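Local coordinates for probable ubiquitin-conjugating enzyme E2 7 (Caenorhabditis elegans, PDB 1PZV), which probably accepts ubiquitin from the E1 enzyme as a cysteine thioester and catalyses its covalent attachment to other proteins, at residues A[46-54]-A[151-162]; A[74-82]-A[139-150]. All coordinates share one frame; numbering follows the deposited sequence.

Interaction 1 of 2, residues A[46-54]-A[151-162]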
loop_
_atom_site.group_PDB
_atom_site.type_symbol
_atom_site.label_atom_id
_atom_site.label_comp_id
_atom_site.label_asym_id
_atom_site.label_seq_id
_atom_site.Cartn_x
_atom_site.Cartn_y
_atom_site.Cartn_z
ATOM N N THR A 46 7.942 9.680 -9.268
ATOM C CA THR A 46 6.557 9.791 -8.827
ATOM C C THR A 46 6.623 10.868 -7.752
ATOM O O THR A 46 7.699 11.132 -7.214
ATOM C CB THR A 46 6.006 8.467 -8.196
ATOM O OG1 THR A 46 6.487 8.333 -6.856
ATOM C CG2 THR A 46 6.447 7.251 -8.997
ATOM N N LEU A 47 5.495 11.498 -7.446
ATOM C CA LEU A 47 5.475 12.546 -6.433
ATOM C C LEU A 47 5.918 12.001 -5.086
ATOM O O LEU A 47 6.352 12.743 -4.191
ATOM C CB LEU A 47 4.080 13.147 -6.319
ATOM C CG LEU A 47 3.641 13.860 -7.593
ATOM C CD1 LEU A 47 2.243 14.419 -7.386
ATOM C CD2 LEU A 47 4.638 14.966 -7.935
ATOM N N TYR A 48 5.800 10.692 -4.943
ATOM C CA TYR A 48 6.213 10.045 -3.721
ATOM C C TYR A 48 7.580 9.490 -4.098
ATOM O O TYR A 48 7.670 8.449 -4.749
ATOM C CB TYR A 48 5.218 8.935 -3.381
ATOM C CG TYR A 48 3.775 9.364 -3.570
ATOM C CD1 TYR A 48 3.219 9.487 -4.847
ATOM C CD2 TYR A 48 2.966 9.663 -2.472
ATOM C CE1 TYR A 48 1.898 9.895 -5.020
ATOM C CE2 TYR A 48 1.643 10.073 -2.635
ATOM C CZ TYR A 48 1.116 10.188 -3.910
ATOM O OH TYR A 48 -0.192 10.611 -4.068
ATOM N N GLU A 49 8.641 10.205 -3.737
ATOM C CA GLU A 49 9.986 9.763 -4.075
ATOM C C GLU A 49 10.844 9.447 -2.868
ATOM O O GLU A 49 11.403 8.342 -2.763
ATOM C CB GLU A 49 10.699 10.806 -4.917
ATOM C CG GLU A 49 10.688 10.525 -6.400
ATOM C CD GLU A 49 12.051 10.770 -7.035
ATOM O OE1 GLU A 49 12.097 11.179 -8.215
ATOM O OE2 GLU A 49 13.077 10.546 -6.355
ATOM N N GLY A 50 10.964 10.411 -1.960
ATOM C CA GLY A 50 11.772 10.183 -0.775
ATOM C C GLY A 50 10.911 9.806 0.408
ATOM O O GLY A 50 11.319 9.936 1.557
ATOM N N GLY A 51 9.714 9.321 0.127
ATOM C CA GLY A 51 8.819 8.971 1.203
ATOM C C GLY A 51 9.056 7.644 1.889
ATOM O O GLY A 51 9.269 6.624 1.244
ATOM N N PHE A 52 9.021 7.673 3.216
ATOM C CA PHE A 52 9.183 6.475 4.014
ATOM C C PHE A 52 7.835 6.215 4.694
ATOM O O PHE A 52 7.698 6.381 5.909
ATOM C CB PHE A 52 10.295 6.663 5.060
ATOM C CG PHE A 52 11.664 6.797 4.466
ATOM C CD1 PHE A 52 12.067 7.987 3.870
ATOM C CD2 PHE A 52 12.533 5.713 4.438
ATOM C CE1 PHE A 52 13.327 8.094 3.239
ATOM C CE2 PHE A 52 13.784 5.810 3.812
ATOM C CZ PHE A 52 14.178 7.001 3.213
ATOM N N PHE A 53 6.845 5.809 3.901
ATOM C CA PHE A 53 5.501 5.551 4.419
ATOM C C PHE A 53 5.297 4.175 5.054
ATOM O O PHE A 53 5.367 3.147 4.377
ATOM C CB PHE A 53 4.468 5.746 3.311
ATOM C CG PHE A 53 4.678 6.986 2.503
ATOM C CD1 PHE A 53 5.453 6.956 1.346
ATOM C CD2 PHE A 53 4.102 8.188 2.894
ATOM C CE1 PHE A 53 5.650 8.113 0.592
ATOM C CE2 PHE A 53 4.294 9.347 2.151
ATOM C CZ PHE A 53 5.066 9.310 0.999
ATOM N N LYS A 54 5.027 4.177 6.357
ATOM C CA LYS A 54 4.809 2.952 7.121
ATOM C C LYS A 54 3.395 2.444 6.882
ATOM O O LYS A 54 2.472 3.235 6.752
ATOM C CB LYS A 54 5.041 3.224 8.618
ATOM C CG LYS A 54 6.474 3.709 8.936
ATOM C CD LYS A 54 6.717 4.057 10.423
ATOM C CE LYS A 54 6.090 5.399 10.826
ATOM N NZ LYS A 54 6.295 5.735 12.271
ATOM N N LYS A 151 0.815 18.668 -5.610
ATOM C CA LYS A 151 2.215 18.276 -5.496
ATOM C C LYS A 151 2.782 18.858 -4.217
ATOM O O LYS A 151 3.628 18.250 -3.564
ATOM C CB LYS A 151 3.032 18.794 -6.687
ATOM C CG LYS A 151 2.801 18.025 -7.981
ATOM C CD LYS A 151 3.850 18.351 -9.046
ATOM C CE LYS A 151 3.701 19.764 -9.592
ATOM N NZ LYS A 151 4.640 20.024 -10.727
ATOM N N LYS A 152 2.293 20.042 -3.867
ATOM C CA LYS A 152 2.742 20.750 -2.679
ATOM C C LYS A 152 2.352 20.004 -1.403
ATOM O O LYS A 152 3.055 20.076 -0.398
ATOM C CB LYS A 152 2.151 22.165 -2.675
ATOM C CG LYS A 152 2.748 23.106 -1.640
ATOM C CD LYS A 152 1.942 24.399 -1.555
ATOM C CE LYS A 152 2.241 25.165 -0.268
ATOM N NZ LYS A 152 1.333 26.333 -0.091
ATOM N N LYS A 153 1.235 19.286 -1.446
ATOM C CA LYS A 153 0.777 18.528 -0.286
ATOM C C LYS A 153 1.437 17.153 -0.206
ATOM O O LYS A 153 1.643 16.622 0.888
ATOM C CB LYS A 153 -0.746 18.390 -0.315
ATOM C CG LYS A 153 -1.441 19.724 -0.142
ATOM C CD LYS A 153 -1.113 20.316 1.228
ATOM C CE LYS A 153 -1.361 21.821 1.289
ATOM N NZ LYS A 153 -0.399 22.570 0.423
ATOM N N VAL A 154 1.763 16.577 -1.364
ATOM C CA VAL A 154 2.433 15.284 -1.391
ATOM C C VAL A 154 3.802 15.534 -0.757
ATOM O O VAL A 154 4.290 14.729 0.031
ATOM C CB VAL A 154 2.634 14.747 -2.845
ATOM C CG1 VAL A 154 3.336 13.395 -2.815
ATOM C CG2 VAL A 154 1.305 14.607 -3.541
ATOM N N ALA A 155 4.403 16.673 -1.092
ATOM C CA ALA A 155 5.710 17.038 -0.560
ATOM C C ALA A 155 5.647 17.180 0.957
ATOM O O ALA A 155 6.605 16.862 1.667
ATOM C CB ALA A 155 6.183 18.336 -1.190
ATOM N N GLN A 156 4.516 17.661 1.450
ATOM C CA GLN A 156 4.344 17.818 2.884
ATOM C C GLN A 156 4.352 16.443 3.548
ATOM O O GLN A 156 4.869 16.286 4.655
ATOM C CB GLN A 156 3.031 18.543 3.185
ATOM C CG GLN A 156 2.998 19.982 2.683
ATOM C CD GLN A 156 1.648 20.649 2.905
ATOM O OE1 GLN A 156 1.431 21.800 2.504
ATOM N NE2 GLN A 156 0.730 19.926 3.550
ATOM N N CYS A 157 3.779 15.453 2.864
ATOM C CA CYS A 157 3.727 14.085 3.378
ATOM C C CYS A 157 5.103 13.407 3.280
ATOM O O CYS A 157 5.471 12.601 4.141
ATOM C CB CYS A 157 2.672 13.268 2.614
ATOM S SG CYS A 157 0.929 13.705 2.969
ATOM N N VAL A 158 5.863 13.750 2.243
ATOM C CA VAL A 158 7.191 13.192 2.044
ATOM C C VAL A 158 8.204 13.792 3.017
ATOM O O VAL A 158 9.123 13.101 3.467
ATOM C CB VAL A 158 7.673 13.437 0.618
ATOM C CG1 VAL A 158 9.101 12.979 0.466
ATOM C CG2 VAL A 158 6.788 12.686 -0.351
ATOM N N ARG A 159 8.040 15.078 3.329
ATOM C CA ARG A 159 8.930 15.776 4.258
ATOM C C ARG A 159 8.652 15.273 5.660
ATOM O O ARG A 159 9.553 15.187 6.491
ATOM C CB ARG A 159 8.674 17.287 4.220
ATOM C CG ARG A 159 9.649 18.112 3.382
ATOM C CD ARG A 159 9.158 19.565 3.251
ATOM N NE ARG A 159 10.171 20.473 2.701
ATOM C CZ ARG A 159 9.968 21.767 2.442
ATOM N NH1 ARG A 159 10.952 22.514 1.949
ATOM N NH2 ARG A 159 8.780 22.317 2.668
ATOM N N ARG A 160 7.394 14.943 5.925
ATOM C CA ARG A 160 7.022 14.459 7.238
ATOM C C ARG A 160 7.446 13.007 7.435
ATOM O O ARG A 160 7.792 12.610 8.545
ATOM C CB ARG A 160 5.516 14.597 7.457
ATOM C CG ARG A 160 5.096 14.405 8.906
ATOM C CD ARG A 160 3.577 14.447 9.097
ATOM N NE ARG A 160 2.987 15.731 8.706
ATOM C CZ ARG A 160 1.690 16.025 8.806
ATOM N NH1 ARG A 160 1.244 17.220 8.425
ATOM N NH2 ARG A 160 0.839 15.126 9.286
ATOM N N SER A 161 7.434 12.213 6.368
ATOM C CA SER A 161 7.829 10.807 6.489
ATOM C C SER A 161 9.341 10.651 6.705
ATOM O O SER A 161 9.807 9.620 7.207
ATOM C CB SER A 161 7.401 10.012 5.248
ATOM O OG SER A 161 8.184 10.355 4.115
ATOM N N GLN A 162 10.103 11.675 6.327
ATOM C CA GLN A 162 11.555 11.655 6.482
ATOM C C GLN A 162 11.997 12.102 7.879
ATOM O O GLN A 162 13.153 11.937 8.252
ATOM C CB GLN A 162 12.206 12.552 5.429
ATOM C CG GLN A 162 12.203 11.971 4.038
ATOM C CD GLN A 162 12.703 12.944 2.982
ATOM O OE1 GLN A 162 13.013 12.548 1.858
ATOM N NE2 GLN A 162 12.770 14.222 3.331
#
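Phe52 and Ser161 make the hydrogen bond that joins 46-54 to the C-terminal helix. Phe52 N donates to Ser161 OG at 2.9 Å, with an N-H...O angle of 161°. Ser161 OG in turn donates to Val158 O, one turn back in its own helix, at 3.0 Å. With chi1 at 71°, OG lies between the backbone N and the carbonyl carbon, where it can make both bonds. It is thus a relay between the strand start and a helix carbonyl.

Most of the remaining contact is apolar packing. Val154 CG1 sits over one face of the Tyr48 ring, 3.8 Å from the ring centroid, in a CH-pi contact. Val154 CG1 also touches Leu47 CB at 3.6 Å. Leu47 CD2 reaches toward the N-terminal side of Val154 and lies 3.6 Å from Lys151 CG, against the aliphatic part of the lysine. Val158 divides its two methyls. Val158 CG1 rests on the backbone of Gly50 and Gly51, 3.7 Å from Gly51 N, while Val158 CG2 meets the edge of the Phe53 ring at CZ, 4.0 Å away.

The two backbones come nearest, CA to CA, at Gly51 and Val158, 4.6 Å apart. The Tyr-Glu-Gly-Gly-Phe-Phe sequence, leading into strand 52-58, is a recognisable feature of the ubiquitin-conjugating (UBC) fold, and here the last helix packs across it.

Interaction 2 of 2, residues A[74-82]-A[139-150]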
loop_
_atom_site.group_PDB
_atom_site.type_symbol
_atom_site.label_atom_id
_atom_site.label_comp_id
_atom_site.label_asym_id
_atom_site.label_seq_id
_atom_site.Cartn_x
_atom_site.Cartn_y
_atom_site.Cartn_z
ATOM N N SER A 74 1.195 6.919 8.770
ATOM C CA SER A 74 2.091 7.839 8.092
ATOM C C SER A 74 1.297 8.571 7.040
ATOM O O SER A 74 0.923 8.017 6.017
ATOM C CB SER A 74 3.295 7.123 7.491
ATOM O OG SER A 74 4.448 7.275 8.304
ATOM N N GLU A 75 1.059 9.852 7.301
ATOM C CA GLU A 75 0.343 10.767 6.425
ATOM C C GLU A 75 0.698 10.544 4.963
ATOM O O GLU A 75 1.873 10.460 4.610
ATOM C CB GLU A 75 0.731 12.198 6.811
ATOM C CG GLU A 75 -0.308 12.982 7.577
ATOM C CD GLU A 75 -1.360 13.543 6.655
ATOM O OE1 GLU A 75 -2.253 12.775 6.253
ATOM O OE2 GLU A 75 -1.293 14.745 6.331
ATOM N N ILE A 76 -0.316 10.455 4.114
ATOM C CA ILE A 76 -0.085 10.309 2.683
ATOM C C ILE A 76 -1.273 10.941 1.968
ATOM O O ILE A 76 -2.411 10.808 2.422
ATOM C CB ILE A 76 0.062 8.830 2.265
ATOM C CG1 ILE A 76 0.500 8.758 0.802
ATOM C CG2 ILE A 76 -1.249 8.082 2.493
ATOM C CD1 ILE A 76 1.067 7.418 0.410
ATOM N N TRP A 77 -1.011 11.647 0.870
ATOM C CA TRP A 77 -2.081 12.302 0.122
ATOM C C TRP A 77 -2.253 11.633 -1.227
ATOM O O TRP A 77 -1.530 11.924 -2.182
ATOM C CB TRP A 77 -1.778 13.798 -0.064
ATOM C CG TRP A 77 -2.970 14.598 -0.538
ATOM C CD1 TRP A 77 -3.102 15.236 -1.740
ATOM C CD2 TRP A 77 -4.216 14.787 0.152
ATOM N NE1 TRP A 77 -4.353 15.795 -1.849
ATOM C CE2 TRP A 77 -5.061 15.531 -0.706
ATOM C CE3 TRP A 77 -4.708 14.385 1.405
ATOM C CZ2 TRP A 77 -6.366 15.894 -0.346
ATOM C CZ3 TRP A 77 -6.011 14.747 1.763
ATOM C CH2 TRP A 77 -6.824 15.488 0.884
ATOM N N HIS A 78 -3.220 10.725 -1.297
ATOM C CA HIS A 78 -3.471 9.987 -2.531
ATOM C C HIS A 78 -4.957 9.713 -2.806
ATOM O O HIS A 78 -5.748 9.429 -1.892
ATOM C CB HIS A 78 -2.709 8.651 -2.506
ATOM C CG HIS A 78 -2.615 7.988 -3.842
ATOM N ND1 HIS A 78 -1.656 8.326 -4.776
ATOM C CD2 HIS A 78 -3.365 7.018 -4.415
ATOM C CE1 HIS A 78 -1.818 7.593 -5.859
ATOM N NE2 HIS A 78 -2.851 6.787 -5.668
ATOM N N PRO A 79 -5.351 9.804 -4.081
ATOM C CA PRO A 79 -6.725 9.569 -4.526
ATOM C C PRO A 79 -7.278 8.216 -4.071
ATOM O O PRO A 79 -8.468 8.100 -3.757
ATOM C CB PRO A 79 -6.608 9.646 -6.045
ATOM C CG PRO A 79 -5.547 10.699 -6.227
ATOM C CD PRO A 79 -4.519 10.327 -5.182
ATOM N N ASN A 80 -6.416 7.198 -4.028
ATOM C CA ASN A 80 -6.848 5.858 -3.646
ATOM C C ASN A 80 -6.555 5.421 -2.226
ATOM O O ASN A 80 -6.636 4.243 -1.894
ATOM C CB ASN A 80 -6.291 4.852 -4.634
ATOM C CG ASN A 80 -6.743 5.145 -6.048
ATOM O OD1 ASN A 80 -5.925 5.482 -6.912
ATOM N ND2 ASN A 80 -8.059 5.040 -6.293
ATOM N N ILE A 81 -6.206 6.382 -1.386
ATOM C CA ILE A 81 -5.971 6.111 0.019
ATOM C C ILE A 81 -6.981 7.053 0.672
ATOM O O ILE A 81 -6.917 8.264 0.453
ATOM C CB ILE A 81 -4.568 6.531 0.469
ATOM C CG1 ILE A 81 -3.519 6.053 -0.531
ATOM C CG2 ILE A 81 -4.286 5.958 1.850
ATOM C CD1 ILE A 81 -3.358 4.559 -0.585
ATOM N N ASP A 82 -7.926 6.518 1.439
ATOM C CA ASP A 82 -8.896 7.400 2.070
ATOM C C ASP A 82 -8.240 8.238 3.167
ATOM O O ASP A 82 -7.032 8.152 3.401
ATOM C CB ASP A 82 -10.100 6.615 2.634
ATOM C CG ASP A 82 -9.730 5.687 3.779
ATOM O OD1 ASP A 82 -8.835 6.032 4.577
ATOM O OD2 ASP A 82 -10.357 4.613 3.893
ATOM N N ALA A 139 -8.579 14.445 -2.860
ATOM C CA ALA A 139 -7.339 14.187 -3.564
ATOM C C ALA A 139 -7.589 13.978 -5.041
ATOM O O ALA A 139 -6.878 14.529 -5.886
ATOM C CB ALA A 139 -6.661 12.963 -2.973
ATOM N N ALA A 140 -8.593 13.170 -5.353
ATOM C CA ALA A 140 -8.921 12.901 -6.747
ATOM C C ALA A 140 -9.186 14.218 -7.475
ATOM O O ALA A 140 -8.658 14.463 -8.562
ATOM C CB ALA A 140 -10.144 11.999 -6.827
ATOM N N LYS A 141 -10.005 15.063 -6.857
ATOM C CA LYS A 141 -10.351 16.357 -7.426
ATOM C C LYS A 141 -9.109 17.233 -7.548
ATOM O O LYS A 141 -8.873 17.870 -8.580
ATOM C CB LYS A 141 -11.393 17.059 -6.543
ATOM C CG LYS A 141 -11.878 18.390 -7.103
ATOM C CD LYS A 141 -13.151 18.875 -6.421
ATOM C CE LYS A 141 -13.715 20.106 -7.138
ATOM N NZ LYS A 141 -14.991 20.592 -6.537
ATOM N N MET A 142 -8.306 17.243 -6.496
ATOM C CA MET A 142 -7.116 18.063 -6.493
ATOM C C MET A 142 -6.117 17.776 -7.602
ATOM O O MET A 142 -5.778 18.669 -8.370
ATOM C CB MET A 142 -6.412 17.971 -5.149
ATOM C CG MET A 142 -5.408 19.079 -4.966
ATOM S SD MET A 142 -4.812 19.160 -3.294
ATOM C CE MET A 142 -6.345 19.517 -2.406
ATOM N N GLN A 143 -5.642 16.544 -7.702
ATOM C CA GLN A 143 -4.658 16.234 -8.728
ATOM C C GLN A 143 -5.128 16.535 -10.149
ATOM O O GLN A 143 -4.325 16.887 -11.015
ATOM C CB GLN A 143 -4.249 14.773 -8.639
ATOM C CG GLN A 143 -2.998 14.472 -9.430
ATOM C CD GLN A 143 -2.782 12.998 -9.601
ATOM O OE1 GLN A 143 -2.995 12.219 -8.667
ATOM N NE2 GLN A 143 -2.350 12.595 -10.796
ATOM N N ARG A 144 -6.432 16.395 -10.381
ATOM C CA ARG A 144 -7.032 16.628 -11.695
ATOM C C ARG A 144 -7.055 18.094 -12.150
ATOM O O ARG A 144 -6.655 18.408 -13.271
ATOM C CB ARG A 144 -8.455 16.054 -11.712
ATOM C CG ARG A 144 -8.512 14.526 -11.653
ATOM C CD ARG A 144 -8.714 13.922 -13.037
ATOM N NE ARG A 144 -10.088 14.103 -13.501
ATOM C CZ ARG A 144 -10.523 13.801 -14.723
ATOM N NH1 ARG A 144 -9.687 13.300 -15.622
ATOM N NH2 ARG A 144 -11.800 13.992 -15.043
ATOM N N GLU A 145 -7.525 18.989 -11.288
ATOM C CA GLU A 145 -7.585 20.406 -11.638
ATOM C C GLU A 145 -6.493 21.240 -10.961
ATOM O O GLU A 145 -5.639 21.822 -11.636
ATOM C CB GLU A 145 -8.969 20.966 -11.300
ATOM C CG GLU A 145 -9.420 20.695 -9.877
ATOM C CD GLU A 145 -10.927 20.798 -9.712
ATOM O OE1 GLU A 145 -11.651 19.991 -10.347
ATOM O OE2 GLU A 145 -11.386 21.683 -8.950
ATOM N N ASN A 146 -6.521 21.292 -9.631
ATOM C CA ASN A 146 -5.533 22.054 -8.876
ATOM C C ASN A 146 -4.274 21.219 -8.637
ATOM O O ASN A 146 -3.950 20.857 -7.500
ATOM C CB ASN A 146 -6.126 22.501 -7.539
ATOM C CG ASN A 146 -5.314 23.606 -6.882
ATOM O OD1 ASN A 146 -4.141 23.422 -6.546
ATOM N ND2 ASN A 146 -5.939 24.766 -6.699
ATOM N N TYR A 147 -3.566 20.920 -9.720
ATOM C CA TYR A 147 -2.349 20.130 -9.639
ATOM C C TYR A 147 -1.284 20.857 -8.832
ATOM O O TYR A 147 -0.421 20.240 -8.207
ATOM C CB TYR A 147 -1.829 19.860 -11.045
ATOM C CG TYR A 147 -0.727 18.835 -11.104
ATOM C CD1 TYR A 147 -0.906 17.561 -10.563
ATOM C CD2 TYR A 147 0.481 19.120 -11.736
ATOM C CE1 TYR A 147 0.090 16.596 -10.655
ATOM C CE2 TYR A 147 1.481 18.163 -11.836
ATOM C CZ TYR A 147 1.277 16.903 -11.296
ATOM O OH TYR A 147 2.253 15.949 -11.422
ATOM N N ALA A 148 -1.364 22.182 -8.852
ATOM C CA ALA A 148 -0.424 23.044 -8.149
ATOM C C ALA A 148 -0.282 22.711 -6.669
ATOM O O ALA A 148 0.793 22.330 -6.205
ATOM C CB ALA A 148 -0.853 24.498 -8.307
ATOM N N GLU A 149 -1.374 22.858 -5.931
ATOM C CA GLU A 149 -1.352 22.605 -4.502
ATOM C C GLU A 149 -1.182 21.133 -4.149
ATOM O O GLU A 149 -0.686 20.806 -3.066
ATOM C CB GLU A 149 -2.628 23.133 -3.858
ATOM C CG GLU A 149 -2.479 23.395 -2.380
ATOM C CD GLU A 149 -3.782 23.221 -1.636
ATOM O OE1 GLU A 149 -4.793 23.806 -2.082
ATOM O OE2 GLU A 149 -3.791 22.501 -0.607
ATOM N N PHE A 150 -1.597 20.255 -5.061
ATOM C CA PHE A 150 -1.499 18.813 -4.842
ATOM C C PHE A 150 -0.053 18.349 -4.653
ATOM O O PHE A 150 0.269 17.695 -3.657
ATOM C CB PHE A 150 -2.128 18.045 -6.009
ATOM C CG PHE A 150 -2.141 16.552 -5.810
ATOM C CD1 PHE A 150 -3.068 15.954 -4.962
ATOM C CD2 PHE A 150 -1.213 15.740 -6.460
ATOM C CE1 PHE A 150 -3.068 14.567 -4.763
ATOM C CE2 PHE A 150 -1.207 14.355 -6.263
ATOM C CZ PHE A 150 -2.137 13.772 -5.416
#
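Trp77 and Pro79 form a buried, apolar contact with the helical hairpin of helices 137-144 and 147-161. They lie in the loop that follows strand 69-72, on the way to the predicted active-site Cys88. Ala139 is central. Its CB lies over one face of the Trp77 indole, 4.1 Å from the centroid of the five-membered ring, in a CH-pi contact. Ala139 CB also touches the backbone between His78 and Pro79, 3.6 Å from Pro79 N.

Trp77 CG is anti to the backbone N (chi1 -167°), which carries the indole toward the helices. There Met142 makes a Met-aromatic contact, its SD lying oblique to the ring and 3.7 Å from Trp77 NE1. The Phe150 ring, from the second helix, also meets the indole obliquely, with the planes at 52°. Gln143 CB lies over the centre of a Phe150 face, 3.7 Å above it, so the two helices are packed together beside the loop.

Pro79 fits against the first helix. Pro79 CB meets Ala140 CB at 4.3 Å, and Pro79 CG lies 3.8 Å from Gln143 OE1. Between the helices, Asn146 is an N-cap: its OD1 accepts from Glu149 N at 2.9 Å.

The CB of His78 points away from the helices, and its ND1 is hydrogen-bonded to Tyr48 OH. His78, Pro79 and Asn80 make up the HPN motif of E2 enzymes and begin a type I turn ending at Ile81. The backbone of Asn80 is hydrogen-bonded to that of Cys88.

With no hydrogen bond across it, the contact depends on the burial of apolar and aromatic surface, and holds the loop that contains the HPN motif against the two helices.

How the interactions relate
Along the chain, 46-54 comes first and leads into strand 52-58. After strand 69-72 comes 74-82. Helix 115-127 lies between it and the C-terminal helices. Residues 139-150 then return to 74-82, closing the loop of interaction 2. Residues 151-162 return to 46-54 and close the longer loop of interaction 1, within which interaction 2 lies. Both use helix 147-161, interaction 2 at its start and interaction 1 along the rest. Tyr48 OH joins them, with probable hydrogen bonds to Trp77 O (2.7 Å) and His78 ND1 (2.8 Å). Together they tie the C-terminal helices to the sheet and to the loop before Cys88.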